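Local coordinates for protein Ara h 8 allergen isoform (Arachis hypogaea, PDB 6V8M) that belongs to the Bet v 1 (PR-10) family of plant defence proteins and allergens, binds 8-anilino-1-naphthalene sulfonate and may, as in relatives, bind abscisic acid, at residues Lys33-Pro36 / Ala37-Ser40; Ala125-Pro128 / Asp129-Gln133; Gln140-Phe143 / Lys144-Gly148. One frame throughout, in Å; residues are numbered along the deposited sequence.

How the contacts relate
The three contacts differ in depth and chemistry. Contact 1 is partly buried and turns the chain from helix 27-34 into edge strand 38-45. Contact 2 is at the surface; contact 3 lies nearest the chain centre, though most of its residues are partly exposed. Contacts 2 and 3 share helix 129-152. Contacts 1 and 3 touch: Leu34 and Ile35 pack on Ala145 and Ile146, Ile38 meets Ile142, and both touch 8-anilino-1-naphthalene sulfonate, chain D. Contact 2 stands apart. Its polar parts are backbone bonds to the carbonyl of Pro128, the N-cap residue, and a water bridge. Contact 1 relies on a turn and apolar side chains, contact 3 on helical bonds and ligand contacts.

Contact 1 (Lys33-Pro36 / Ala37-Ser40); sequences KLIP and AIQS. With 2AN (8-anilino-1-naphthalene sulfonate), chain D.
Ile35 and Ile38 touch across a type I beta turn that runs from one to the other. The turn is closed by a weak hydrogen bond from Ile38 N to Ile35 O (3.0 Å), with an N-H...O angle of 134°. The tight part lies on the inner side of this turn. Here CG2 of Ile35 meets CD1 of Ile38 at 3.9 Å, the two side chains crossing at a slant. CG2 of Ile35 is anti to its backbone N, while CG1 takes the position beside that N (chi1 -58°). The two branches therefore divide the work. CG2 serves the turn and the ligand, and the CD1 end leads away to Ala145 of helix 129-152. The naphthalene of 8-anilino-1-naphthalene sulfonate, chain D, lies against the same surface: its C4 is 3.8 Å from Ile38 CD1, and its C1 is 3.9 Å from Ile35 CG2. Ala37 adds its methyl, with CB 3.4 Å from sulfonate atom O3.

The outer side is looser. Pro36 and Gln39 are exposed there. The Gln39 chain bends at chi2 (-54°) and folds its amide back, and NE2 donates to Ala37 O at 3.2 Å. That bond is nearly straight, but the donor stands above the carbonyl plane. At the strand start Ala37 is backbone-bonded with Val59. Gln39 and Ser40 both face Thr57, a classic beta bulge. This helix-to-strand turn leads into the edge strand of the Bet v 1 fold and lines its ligand pocket.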
ATOM      1  N   LYS A  33       7.136   5.290 -11.428  1.00 36.56           N
ATOM      2  CA  LYS A  33       7.940   6.470 -11.809  1.00 39.27           C
ATOM      3  C   LYS A  33       8.872   6.859 -10.672  1.00 37.84           C
ATOM      4  O   LYS A  33       9.933   7.421 -10.952  1.00 40.46           O
ATOM      5  CB  LYS A  33       7.037   7.670 -12.090  1.00 42.53           C
ATOM      6  CG  LYS A  33       6.525   7.757 -13.504  1.00 47.11           C
ATOM      7  CD  LYS A  33       5.911   9.092 -13.828  1.00 48.99           C
ATOM      8  CE  LYS A  33       5.031   8.992 -15.054  1.00 53.69           C
ATOM      9  NZ  LYS A  33       4.347  10.277 -15.332  1.00 57.64           N
ATOM     10  N   LEU A  34       8.452   6.609  -9.429  1.00 35.59           N
ATOM     11  CA  LEU A  34       9.190   7.077  -8.227  1.00 37.41           C
ATOM     12  C   LEU A  34      10.013   5.961  -7.583  1.00 40.60           C
ATOM     13  O   LEU A  34      11.023   6.307  -6.951  1.00 45.27           O
ATOM     14  CB  LEU A  34       8.187   7.658  -7.241  1.00 35.12           C
ATOM     15  CG  LEU A  34       7.439   8.888  -7.736  1.00 37.08           C
ATOM     16  CD1 LEU A  34       6.429   9.346  -6.717  1.00 38.26           C
ATOM     17  CD2 LEU A  34       8.399  10.011  -8.058  1.00 39.98           C
ATOM     18  N   ILE A  35       9.599   4.692  -7.651  1.00 36.40           N
ATOM     19  CA  ILE A  35      10.360   3.597  -6.983  1.00 37.72           C
ATOM     20  C   ILE A  35      11.040   2.799  -8.087  1.00 39.05           C
ATOM     21  O   ILE A  35      10.364   2.071  -8.802  1.00 38.12           O
ATOM     22  CB  ILE A  35       9.461   2.715  -6.100  1.00 37.37           C
ATOM     23  CG1 ILE A  35       8.747   3.520  -5.013  1.00 37.37           C
ATOM     24  CG2 ILE A  35      10.240   1.555  -5.508  1.00 37.91           C
ATOM     25  CD1 ILE A  35       9.650   4.011  -3.906  1.00 39.75           C
ATOM     26  N   PRO A  36      12.374   2.932  -8.249  1.00 42.32           N
ATOM     27  CA  PRO A  36      13.080   2.272  -9.350  1.00 43.40           C
ATOM     28  C   PRO A  36      12.773   0.766  -9.432  1.00 40.40           C
ATOM     29  O   PRO A  36      12.585   0.269 -10.508  1.00 40.82           O
ATOM     30  CB  PRO A  36      14.550   2.523  -8.985  1.00 46.48           C
ATOM     31  CG  PRO A  36      14.524   3.833  -8.215  1.00 46.98           C
ATOM     32  CD  PRO A  36      13.273   3.702  -7.370  1.00 44.37           C
ATOM     33  N   ALA A  37      12.692   0.084  -8.290  1.00 38.41           N
ATOM     34  CA  ALA A  37      12.518  -1.388  -8.252  1.00 37.10           C
ATOM     35  C   ALA A  37      11.159  -1.775  -8.822  1.00 35.91           C
ATOM     36  O   ALA A  37      11.082  -2.897  -9.349  1.00 38.24           O
ATOM     37  CB  ALA A  37      12.637  -1.953  -6.869  1.00 38.28           C
ATOM     38  N   ILE A  38      10.113  -0.958  -8.649  1.00 33.55           N
ATOM     39  CA  ILE A  38       8.781  -1.352  -9.187  1.00 34.19           C
ATOM     40  C   ILE A  38       8.733  -1.054 -10.690  1.00 35.25           C
ATOM     41  O   ILE A  38       8.900   0.145 -11.096  1.00 36.34           O
ATOM     42  CB  ILE A  38       7.646  -0.685  -8.414  1.00 34.31           C
ATOM     43  CG1 ILE A  38       7.666  -1.128  -6.948  1.00 36.67           C
ATOM     44  CG2 ILE A  38       6.318  -0.989  -9.087  1.00 33.84           C
ATOM     45  CD1 ILE A  38       6.849  -0.247  -6.030  1.00 37.04           C
ATOM     46  N   GLN A  39       8.526  -2.111 -11.484  1.00 35.84           N
ATOM     47  CA  GLN A  39       8.550  -2.033 -12.965  1.00 37.11           C
ATOM     48  C   GLN A  39       7.178  -1.636 -13.481  1.00 36.76           C
ATOM     49  O   GLN A  39       7.102  -0.834 -14.442  1.00 35.56           O
ATOM     50  CB  GLN A  39       8.936  -3.372 -13.573  1.00 39.60           C
ATOM     51  CG  GLN A  39      10.311  -3.857 -13.162  1.00 42.35           C
ATOM     52  CD  GLN A  39      11.397  -2.852 -13.436  1.00 45.46           C
ATOM     53  OE1 GLN A  39      11.757  -2.580 -14.589  1.00 45.64           O
ATOM     54  NE2 GLN A  39      11.971  -2.337 -12.359  1.00 47.10           N
ATOM     55  N   SER A  40       6.118  -2.165 -12.870  1.00 36.12           N
ATOM     56  CA  SER A  40       4.777  -1.979 -13.439  1.00 35.80           C
ATOM     57  C   SER A  40       3.708  -2.250 -12.414  1.00 35.34           C
ATOM     58  O   SER A  40       3.907  -3.103 -11.555  1.00 34.34           O
ATOM     59  CB  SER A  40       4.593  -2.825 -14.669  1.00 37.46           C
ATOM     60  OG  SER A  40       4.789  -4.206 -14.385  1.00 37.60           O
TER
HETATM   61  C1  2AN D 202      10.509  -0.829  -2.408  1.00 48.08           C
HETATM   62  C2  2AN D 202       9.318  -0.266  -2.074  1.00 46.27           C
HETATM   63  C3  2AN D 202       8.110  -0.915  -2.344  1.00 43.07           C
HETATM   64  C4  2AN D 202       8.107  -2.104  -2.988  1.00 42.61           C
HETATM   65  C5  2AN D 202       9.315  -2.732  -3.360  1.00 41.75           C
HETATM   66  C6  2AN D 202       9.279  -3.991  -3.992  1.00 38.20           C
HETATM   67  C7  2AN D 202      10.421  -4.621  -4.328  1.00 42.88           C
HETATM   68  C8  2AN D 202      11.672  -4.049  -4.035  1.00 46.34           C
HETATM   69  N   2AN D 202      11.686  -0.128  -2.154  1.00 54.36           N
HETATM   70  S   2AN D 202      13.414  -2.239  -3.090  1.00 48.33           S
HETATM   71  C9  2AN D 202      11.769  -2.812  -3.459  1.00 42.66           C
HETATM   72  C10 2AN D 202      10.569  -2.107  -3.068  1.00 41.97           C
HETATM   73  C11 2AN D 202      12.002   0.665  -1.045  1.00 58.14           C
HETATM   74  C12 2AN D 202      11.426   0.453   0.203  1.00 52.79           C
HETATM   75  C13 2AN D 202      11.787   1.253   1.276  1.00 51.10           C
HETATM   76  C14 2AN D 202      12.720   2.252   1.114  1.00 53.23           C
HETATM   77  C15 2AN D 202      13.298   2.462  -0.121  1.00 59.20           C
HETATM   78  C16 2AN D 202      12.939   1.680  -1.206  1.00 60.22           C
HETATM   79  O1  2AN D 202      13.441  -2.013  -1.674  1.00 48.01           O
HETATM   80  O2  2AN D 202      14.355  -3.169  -3.614  1.00 52.85           O
HETATM   81  O3  2AN D 202      13.612  -0.891  -3.835  1.00 46.09           O

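Contact 2 (Ala125-Pro128 / Asp129-Gln133)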
ATOM      1  N   ALA A 125       2.620 -19.944  14.085  1.00 56.44           N
ATOM      2  CA  ALA A 125       3.832 -19.331  14.682  1.00 54.82           C
ATOM      3  C   ALA A 125       3.661 -17.815  14.695  1.00 53.69           C
ATOM      4  O   ALA A 125       2.895 -17.282  13.868  1.00 50.33           O
ATOM      5  CB  ALA A 125       5.062 -19.711  13.906  1.00 55.84           C
ATOM      6  N   PRO A 126       4.377 -17.075  15.585  1.00 49.48           N
ATOM      7  CA  PRO A 126       4.305 -15.620  15.566  1.00 46.50           C
ATOM      8  C   PRO A 126       4.763 -15.131  14.182  1.00 43.56           C
ATOM      9  O   PRO A 126       5.525 -15.802  13.537  1.00 42.51           O
ATOM     10  CB  PRO A 126       5.221 -15.176  16.720  1.00 50.18           C
ATOM     11  CG  PRO A 126       5.313 -16.403  17.610  1.00 50.65           C
ATOM     12  CD  PRO A 126       5.253 -17.584  16.664  1.00 50.52           C
ATOM     13  N   LEU A 127       4.257 -13.990  13.753  1.00 38.80           N
ATOM     14  CA  LEU A 127       4.730 -13.320  12.522  1.00 38.78           C
ATOM     15  C   LEU A 127       6.207 -12.994  12.719  1.00 36.44           C
ATOM     16  O   LEU A 127       6.578 -12.375  13.707  1.00 36.72           O
ATOM     17  CB  LEU A 127       3.875 -12.063  12.326  1.00 37.61           C
ATOM     18  CG  LEU A 127       4.313 -11.103  11.238  1.00 35.32           C
ATOM     19  CD1 LEU A 127       4.061 -11.691   9.875  1.00 34.42           C
ATOM     20  CD2 LEU A 127       3.587  -9.781  11.405  1.00 35.99           C
ATOM     21  N   PRO A 128       7.128 -13.427  11.834  1.00 37.36           N
ATOM     22  CA  PRO A 128       8.548 -13.106  12.000  1.00 38.18           C
ATOM     23  C   PRO A 128       8.800 -11.595  11.927  1.00 38.11           C
ATOM     24  O   PRO A 128       8.197 -10.936  11.089  1.00 36.08           O
ATOM     25  CB  PRO A 128       9.241 -13.835  10.853  1.00 39.01           C
ATOM     26  CG  PRO A 128       8.235 -14.862  10.397  1.00 38.49           C
ATOM     27  CD  PRO A 128       6.881 -14.232  10.632  1.00 38.21           C
ATOM     28  N   ASP A 129       9.673 -11.082  12.802  1.00 38.89           N
ATOM     29  CA  ASP A 129       9.960  -9.627  12.878  1.00 39.81           C
ATOM     30  C   ASP A 129      10.430  -9.139  11.502  1.00 37.78           C
ATOM     31  O   ASP A 129      10.087  -8.014  11.142  1.00 37.17           O
ATOM     32  CB  ASP A 129      10.971  -9.317  13.984  1.00 42.86           C
ATOM     33  CG  ASP A 129      10.469  -9.566  15.403  1.00 47.97           C
ATOM     34  OD1 ASP A 129       9.246  -9.785  15.600  1.00 48.53           O
ATOM     35  OD2 ASP A 129      11.314  -9.570  16.310  1.00 55.63           O
ATOM     36  N   GLU A 130      11.180  -9.968  10.765  1.00 39.61           N
ATOM     37  CA  GLU A 130      11.804  -9.571   9.464  1.00 40.95           C
ATOM     38  C   GLU A 130      10.694  -9.322   8.435  1.00 37.83           C
ATOM     39  O   GLU A 130      10.838  -8.430   7.579  1.00 35.52           O
ATOM     40  CB  GLU A 130      12.776 -10.656   8.988  1.00 47.05           C
ATOM     41  CG  GLU A 130      13.561 -10.261   7.746  1.00 56.11           C
ATOM     42  CD  GLU A 130      14.889 -10.979   7.507  1.00 64.78           C
ATOM     43  OE1 GLU A 130      15.396 -11.681   8.434  1.00 69.97           O
ATOM     44  OE2 GLU A 130      15.425 -10.828   6.383  1.00 70.27           O
ATOM     45  N   VAL A 131       9.622 -10.103   8.507  1.00 36.75           N
ATOM     46  CA  VAL A 131       8.487 -10.007   7.544  1.00 36.07           C
ATOM     47  C   VAL A 131       7.689  -8.739   7.860  1.00 33.05           C
ATOM     48  O   VAL A 131       7.388  -7.980   6.926  1.00 32.76           O
ATOM     49  CB  VAL A 131       7.602 -11.265   7.580  1.00 37.19           C
ATOM     50  CG1 VAL A 131       6.322 -11.060   6.772  1.00 37.31           C
ATOM     51  CG2 VAL A 131       8.366 -12.492   7.105  1.00 38.84           C
ATOM     52  N   HIS A 132       7.416  -8.496   9.136  1.00 34.71           N
ATOM     53  CA  HIS A 132       6.729  -7.274   9.611  1.00 34.62           C
ATOM     54  C   HIS A 132       7.550  -6.055   9.152  1.00 34.40           C
ATOM     55  O   HIS A 132       6.979  -5.138   8.571  1.00 32.45           O
ATOM     56  CB  HIS A 132       6.514  -7.294  11.128  1.00 35.67           C
ATOM     57  CG  HIS A 132       6.053  -5.981  11.642  1.00 35.93           C
ATOM     58  ND1 HIS A 132       6.930  -5.034  12.181  1.00 37.46           N
ATOM     59  CD2 HIS A 132       4.822  -5.450  11.732  1.00 36.66           C
ATOM     60  CE1 HIS A 132       6.242  -3.967  12.533  1.00 37.72           C
ATOM     61  NE2 HIS A 132       4.951  -4.211  12.307  1.00 35.26           N
ATOM     62  N   GLN A 133       8.858  -6.079   9.388  1.00 35.48           N
ATOM     63  CA  GLN A 133       9.768  -4.946   9.081  1.00 36.45           C
ATOM     64  C   GLN A 133       9.748  -4.695   7.579  1.00 34.37           C
ATOM     65  O   GLN A 133       9.716  -3.526   7.185  1.00 33.58           O
ATOM     66  CB  GLN A 133      11.193  -5.179   9.586  1.00 40.97           C
ATOM     67  CG  GLN A 133      12.221  -4.184   9.017  1.00 45.00           C
ATOM     68  CD  GLN A 133      13.598  -4.287   9.647  1.00 51.84           C
ATOM     69  OE1 GLN A 133      13.747  -4.488  10.851  1.00 56.18           O
ATOM     70  NE2 GLN A 133      14.632  -4.120   8.834  1.00 55.16           N
TER
HETATM   71  O   HOH W   1       7.682 -12.324  16.239  0.50 45.16           O
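Leu127 and Pro128 meet Val131 and His132 where the loop after strand 110-121 enters the long C-terminal helix of the Bet v 1 fold. Pro128 holds the N-cap position. Its carbonyl O takes two backbone bonds from the first turn. His132 N donates to Pro128 O at 3.2 Å, almost straight at 171°, and Val131 N donates weakly to Pro128 O at 3.1 Å.

Val131 can be followed outward. Val131 CB sits 3.6 Å from Pro128 O. The two methyls then part. Val131 CG1 is anti to the backbone N (chi1 170°) and reaches CD1 of Leu127 at 3.9 Å. Val131 CG2, beside that N, lies along the proline ring, 4.1 Å from Pro128 CG, and the two side chains point the same way. Leu127 uses its other methyl on the next residue: CD2 meets His132 CB at 3.9 Å, the side chains crossing at about a right angle. Outside these segments, Leu127 packs on Phe119, Leu95 and Phe6 of the sheet, which ties the loop to it. The His132 ring meets the ring of Phe6 with the planes at about 50°.

Asp129 stands on the exposed side, just after the cap. One water links it back to the loop, donating to Leu127 O at 2.8 Å and to Asp129 OD1 at 3.0 Å.

Contact 3 (Gln140-Phe143 / Lys144-Gly148); sequences QGIF and KAIEG. With 2AN (8-anilino-1-naphthalene sulfonate), chain C; 2AN (8-anilino-1-naphthalene sulfonate), chain D; 2AN (8-anilino-1-naphthalene sulfonate), chain E.
The rim of the naphthalene of 8-anilino-1-naphthalene sulfonate, chain C, comes over one face of the Phe143 ring through C6. The two planes are steeply inclined, so this is no parallel stack. Ligand atom C6 lies 3.4 Å above the ring plane, displaced toward the rim, and is 3.5 Å from Phe143 CG. Lys144 N approaches the ring obliquely. CG of Phe143 is anti to the backbone N (chi1 -170°), which sets one ring face against C6 of the ligand. The Phe143 side chain also touches Leu19 and Thr23 of helix 16-25.

The Gln140 amide makes one hydrogen bond to the sulfonate of the same ligand. Gln140 NE2 donates to O1 of the chain C ligand at 2.9 Å, nearly straight at 167°. The Gln140 chain is extended beyond CG, which lets it reach that oxygen. The two residues thus hold different parts of one molecule, one by packing and one by a polar bond.

Successive helical bonds join the segments. Each N from Lys144 to Glu147 donates to the carbonyl four residues earlier, as in Glu147 N to Phe143 O at 2.8 Å. Ile142 and Ile146 lie side by side, CG2 of the first 3.9 Å from CD1 of the second. The other branch of Ile142 points to the ligands: its CD1 is 3.4 Å from C3 of the chain D molecule and 3.5 Å from O2 of the chain E molecule. Gly141 passes close to the chain D anilino ring. Glu147 OE2 is hydrogen-bonded to Ser12 OG. Such a helical pocket wall, meeting several bound ligands, belongs to the Bet v 1 fold.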
ATOM      1  N   GLN A 140       5.767   2.161   3.844  1.00 31.66           N
ATOM      2  CA  GLN A 140       6.262   3.515   4.155  1.00 33.03           C
ATOM      3  C   GLN A 140       7.021   4.103   2.965  1.00 34.09           C
ATOM      4  O   GLN A 140       6.832   5.300   2.711  1.00 34.02           O
ATOM      5  CB  GLN A 140       7.189   3.525   5.367  1.00 34.94           C
ATOM      6  CG  GLN A 140       6.478   3.241   6.673  1.00 35.47           C
ATOM      7  CD  GLN A 140       7.400   3.409   7.867  1.00 40.19           C
ATOM      8  OE1 GLN A 140       8.602   3.617   7.719  1.00 42.58           O
ATOM      9  NE2 GLN A 140       6.856   3.290   9.075  1.00 40.66           N
ATOM     10  N   GLY A 141       7.901   3.329   2.336  1.00 34.51           N
ATOM     11  CA  GLY A 141       8.753   3.812   1.235  1.00 35.71           C
ATOM     12  C   GLY A 141       7.932   4.341   0.082  1.00 34.90           C
ATOM     13  O   GLY A 141       8.202   5.452  -0.408  1.00 33.99           O
ATOM     14  N   ILE A 142       6.927   3.581  -0.354  1.00 33.22           N
ATOM     15  CA  ILE A 142       6.056   4.031  -1.470  1.00 32.55           C
ATOM     16  C   ILE A 142       5.355   5.308  -1.025  1.00 32.82           C
ATOM     17  O   ILE A 142       5.354   6.296  -1.788  1.00 32.61           O
ATOM     18  CB  ILE A 142       5.067   2.936  -1.892  1.00 33.87           C
ATOM     19  CG1 ILE A 142       5.812   1.806  -2.606  1.00 35.60           C
ATOM     20  CG2 ILE A 142       3.923   3.520  -2.710  1.00 35.18           C
ATOM     21  CD1 ILE A 142       5.015   0.539  -2.715  1.00 36.36           C
ATOM     22  N   PHE A 143       4.736   5.286   0.155  1.00 31.49           N
ATOM     23  CA  PHE A 143       3.900   6.432   0.577  1.00 33.38           C
ATOM     24  C   PHE A 143       4.756   7.704   0.668  1.00 30.96           C
ATOM     25  O   PHE A 143       4.366   8.801   0.178  1.00 33.45           O
ATOM     26  CB  PHE A 143       3.237   6.102   1.912  1.00 34.50           C
ATOM     27  CG  PHE A 143       2.193   7.112   2.300  1.00 35.19           C
ATOM     28  CD1 PHE A 143       2.538   8.240   3.005  1.00 38.64           C
ATOM     29  CD2 PHE A 143       0.864   6.906   1.967  1.00 35.79           C
ATOM     30  CE1 PHE A 143       1.557   9.156   3.357  1.00 39.88           C
ATOM     31  CE2 PHE A 143      -0.115   7.805   2.348  1.00 37.10           C
ATOM     32  CZ  PHE A 143       0.242   8.930   3.037  1.00 38.35           C
ATOM     33  N   LYS A 144       5.928   7.572   1.290  1.00 31.98           N
ATOM     34  CA  LYS A 144       6.828   8.720   1.544  1.00 33.68           C
ATOM     35  C   LYS A 144       7.512   9.174   0.252  1.00 32.31           C
ATOM     36  O   LYS A 144       7.835  10.371   0.135  1.00 32.76           O
ATOM     37  CB  LYS A 144       7.791   8.403   2.681  1.00 35.53           C
ATOM     38  CG  LYS A 144       7.028   8.246   3.986  1.00 38.11           C
ATOM     39  CD  LYS A 144       7.812   7.831   5.159  1.00 41.84           C
ATOM     40  CE  LYS A 144       6.926   7.742   6.391  1.00 44.94           C
ATOM     41  NZ  LYS A 144       6.656   9.083   6.943  1.00 44.62           N
ATOM     42  N   ALA A 145       7.764   8.273  -0.691  1.00 31.77           N
ATOM     43  CA  ALA A 145       8.289   8.706  -2.004  1.00 33.55           C
ATOM     44  C   ALA A 145       7.239   9.555  -2.730  1.00 34.10           C
ATOM     45  O   ALA A 145       7.574  10.615  -3.310  1.00 32.99           O
ATOM     46  CB  ALA A 145       8.744   7.495  -2.790  1.00 33.77           C
ATOM     47  N   ILE A 146       5.969   9.150  -2.674  1.00 32.17           N
ATOM     48  CA  ILE A 146       4.884   9.939  -3.308  1.00 34.07           C
ATOM     49  C   ILE A 146       4.721  11.259  -2.554  1.00 32.57           C
ATOM     50  O   ILE A 146       4.582  12.309  -3.215  1.00 32.85           O
ATOM     51  CB  ILE A 146       3.597   9.105  -3.371  1.00 32.53           C
ATOM     52  CG1 ILE A 146       3.788   7.901  -4.311  1.00 33.65           C
ATOM     53  CG2 ILE A 146       2.471  10.012  -3.829  1.00 32.82           C
ATOM     54  CD1 ILE A 146       2.677   6.875  -4.303  1.00 34.47           C
ATOM     55  N   GLU A 147       4.754  11.209  -1.222  1.00 32.41           N
ATOM     56  CA  GLU A 147       4.624  12.440  -0.409  1.00 34.85           C
ATOM     57  C   GLU A 147       5.740  13.428  -0.799  1.00 35.64           C
ATOM     58  O   GLU A 147       5.470  14.620  -0.989  1.00 35.87           O
ATOM     59  CB  GLU A 147       4.652  12.075   1.067  1.00 35.94           C
ATOM     60  CG  GLU A 147       4.642  13.281   1.978  1.00 40.43           C
ATOM     61  CD  GLU A 147       5.106  12.931   3.372  1.00 43.78           C
ATOM     62  OE1 GLU A 147       6.234  12.395   3.495  1.00 43.44           O
ATOM     63  OE2 GLU A 147       4.331  13.154   4.307  1.00 44.01           O
ATOM     64  N   GLY A 148       6.972  12.955  -0.949  1.00 36.05           N
ATOM     65  CA  GLY A 148       8.111  13.818  -1.309  1.00 38.98           C
ATOM     66  C   GLY A 148       7.934  14.427  -2.686  1.00 38.51           C
ATOM     67  O   GLY A 148       8.244  15.610  -2.876  1.00 39.99           O
TER
HETATM   68  C1  2AN C 201       1.511   1.778   6.939  1.00 36.48           C
HETATM   69  C2  2AN C 201       0.820   1.020   6.035  1.00 36.26           C
HETATM   70  C3  2AN C 201       0.428   1.534   4.791  1.00 35.78           C
HETATM   71  C4  2AN C 201       0.722   2.818   4.482  1.00 35.07           C
HETATM   72  C5  2AN C 201       1.437   3.646   5.381  1.00 38.33           C
HETATM   73  C6  2AN C 201       1.724   4.978   5.013  1.00 38.17           C
HETATM   74  C7  2AN C 201       2.389   5.809   5.826  1.00 43.22           C
HETATM   75  C8  2AN C 201       2.825   5.360   7.078  1.00 40.83           C
HETATM   76  N   2AN C 201       1.861   1.216   8.202  1.00 36.53           N
HETATM   77  S   2AN C 201       3.238   3.723   9.085  1.00 40.90           S
HETATM   78  C9  2AN C 201       2.575   4.080   7.492  1.00 37.22           C
HETATM   79  C10 2AN C 201       1.858   3.146   6.653  1.00 36.17           C
HETATM   80  C11 2AN C 201       2.191  -0.111   8.524  1.00 37.17           C
HETATM   81  C12 2AN C 201       2.669  -0.984   7.556  1.00 36.31           C
HETATM   82  C13 2AN C 201       2.972  -2.292   7.889  1.00 35.19           C
HETATM   83  C14 2AN C 201       2.829  -2.742   9.181  1.00 35.93           C
HETATM   84  C15 2AN C 201       2.373  -1.877  10.152  1.00 36.33           C
HETATM   85  C16 2AN C 201       2.049  -0.570   9.830  1.00 34.98           C
HETATM   86  O1  2AN C 201       4.074   2.578   8.983  1.00 40.68           O
HETATM   87  O2  2AN C 201       2.075   3.362   9.982  1.00 37.58           O
HETATM   88  O3  2AN C 201       3.854   4.932   9.538  1.00 43.76           O
HETATM   89  C1  2AN D 202      10.509  -0.829  -2.408  1.00 48.08           C
HETATM   90  C2  2AN D 202       9.318  -0.266  -2.074  1.00 46.27           C
HETATM   91  C3  2AN D 202       8.110  -0.915  -2.344  1.00 43.07           C
HETATM   92  C4  2AN D 202       8.107  -2.104  -2.988  1.00 42.61           C
HETATM   93  C5  2AN D 202       9.315  -2.732  -3.360  1.00 41.75           C
HETATM   94  C6  2AN D 202       9.279  -3.991  -3.992  1.00 38.20           C
HETATM   95  C7  2AN D 202      10.421  -4.621  -4.328  1.00 42.88           C
HETATM   96  C8  2AN D 202      11.672  -4.049  -4.035  1.00 46.34           C
HETATM   97  N   2AN D 202      11.686  -0.128  -2.154  1.00 54.36           N
HETATM   98  S   2AN D 202      13.414  -2.239  -3.090  1.00 48.33           S
HETATM   99  C9  2AN D 202      11.769  -2.812  -3.459  1.00 42.66           C
HETATM  100  C10 2AN D 202      10.569  -2.107  -3.068  1.00 41.97           C
HETATM  101  C11 2AN D 202      12.002   0.665  -1.045  1.00 58.14           C
HETATM  102  C12 2AN D 202      11.426   0.453   0.203  1.00 52.79           C
HETATM  103  C13 2AN D 202      11.787   1.253   1.276  1.00 51.10           C
HETATM  104  C14 2AN D 202      12.720   2.252   1.114  1.00 53.23           C
HETATM  105  C15 2AN D 202      13.298   2.462  -0.121  1.00 59.20           C
HETATM  106  C16 2AN D 202      12.939   1.680  -1.206  1.00 60.22           C
HETATM  107  O1  2AN D 202      13.441  -2.013  -1.674  1.00 48.01           O
HETATM  108  O2  2AN D 202      14.355  -3.169  -3.614  1.00 52.85           O
HETATM  109  O3  2AN D 202      13.612  -0.891  -3.835  1.00 46.09           O
HETATM  110  C1  2AN E 203       5.106  -5.969  -2.032  1.00 43.22           C
HETATM  111  C2  2AN E 203       5.511  -7.094  -1.367  1.00 41.00           C
HETATM  112  C3  2AN E 203       5.345  -7.224   0.013  1.00 40.43           C
HETATM  113  C4  2AN E 203       4.877  -6.174   0.726  1.00 44.68           C
HETATM  114  C5  2AN E 203       4.447  -4.986   0.094  1.00 41.33           C
HETATM  115  C6  2AN E 203       3.923  -3.928   0.870  1.00 39.41           C
HETATM  116  C7  2AN E 203       3.515  -2.788   0.309  1.00 39.76           C
HETATM  117  C8  2AN E 203       3.540  -2.631  -1.082  1.00 43.15           C
HETATM  118  N   2AN E 203       5.371  -5.819  -3.401  1.00 44.42           N
HETATM  119  S   2AN E 203       3.844  -3.314  -3.611  1.00 44.78           S
HETATM  120  C9  2AN E 203       4.082  -3.597  -1.882  1.00 38.82           C
HETATM  121  C10 2AN E 203       4.549  -4.842  -1.322  1.00 39.91           C
HETATM  122  C11 2AN E 203       6.223  -6.597  -4.215  1.00 39.37           C
HETATM  123  C12 2AN E 203       5.900  -6.645  -5.566  1.00 37.88           C
HETATM  124  C13 2AN E 203       6.645  -7.433  -6.428  1.00 37.26           C
HETATM  125  C14 2AN E 203       7.718  -8.157  -5.963  1.00 37.14           C
HETATM  126  C15 2AN E 203       8.050  -8.109  -4.627  1.00 39.64           C
HETATM  127  C16 2AN E 203       7.308  -7.334  -3.750  1.00 41.78           C
HETATM  128  O1  2AN E 203       3.270  -4.520  -4.129  1.00 43.92           O
HETATM  129  O2  2AN E 203       3.042  -2.136  -3.768  1.00 46.93           O
HETATM  130  O3  2AN E 203       5.209  -3.109  -4.292  1.00 41.37           O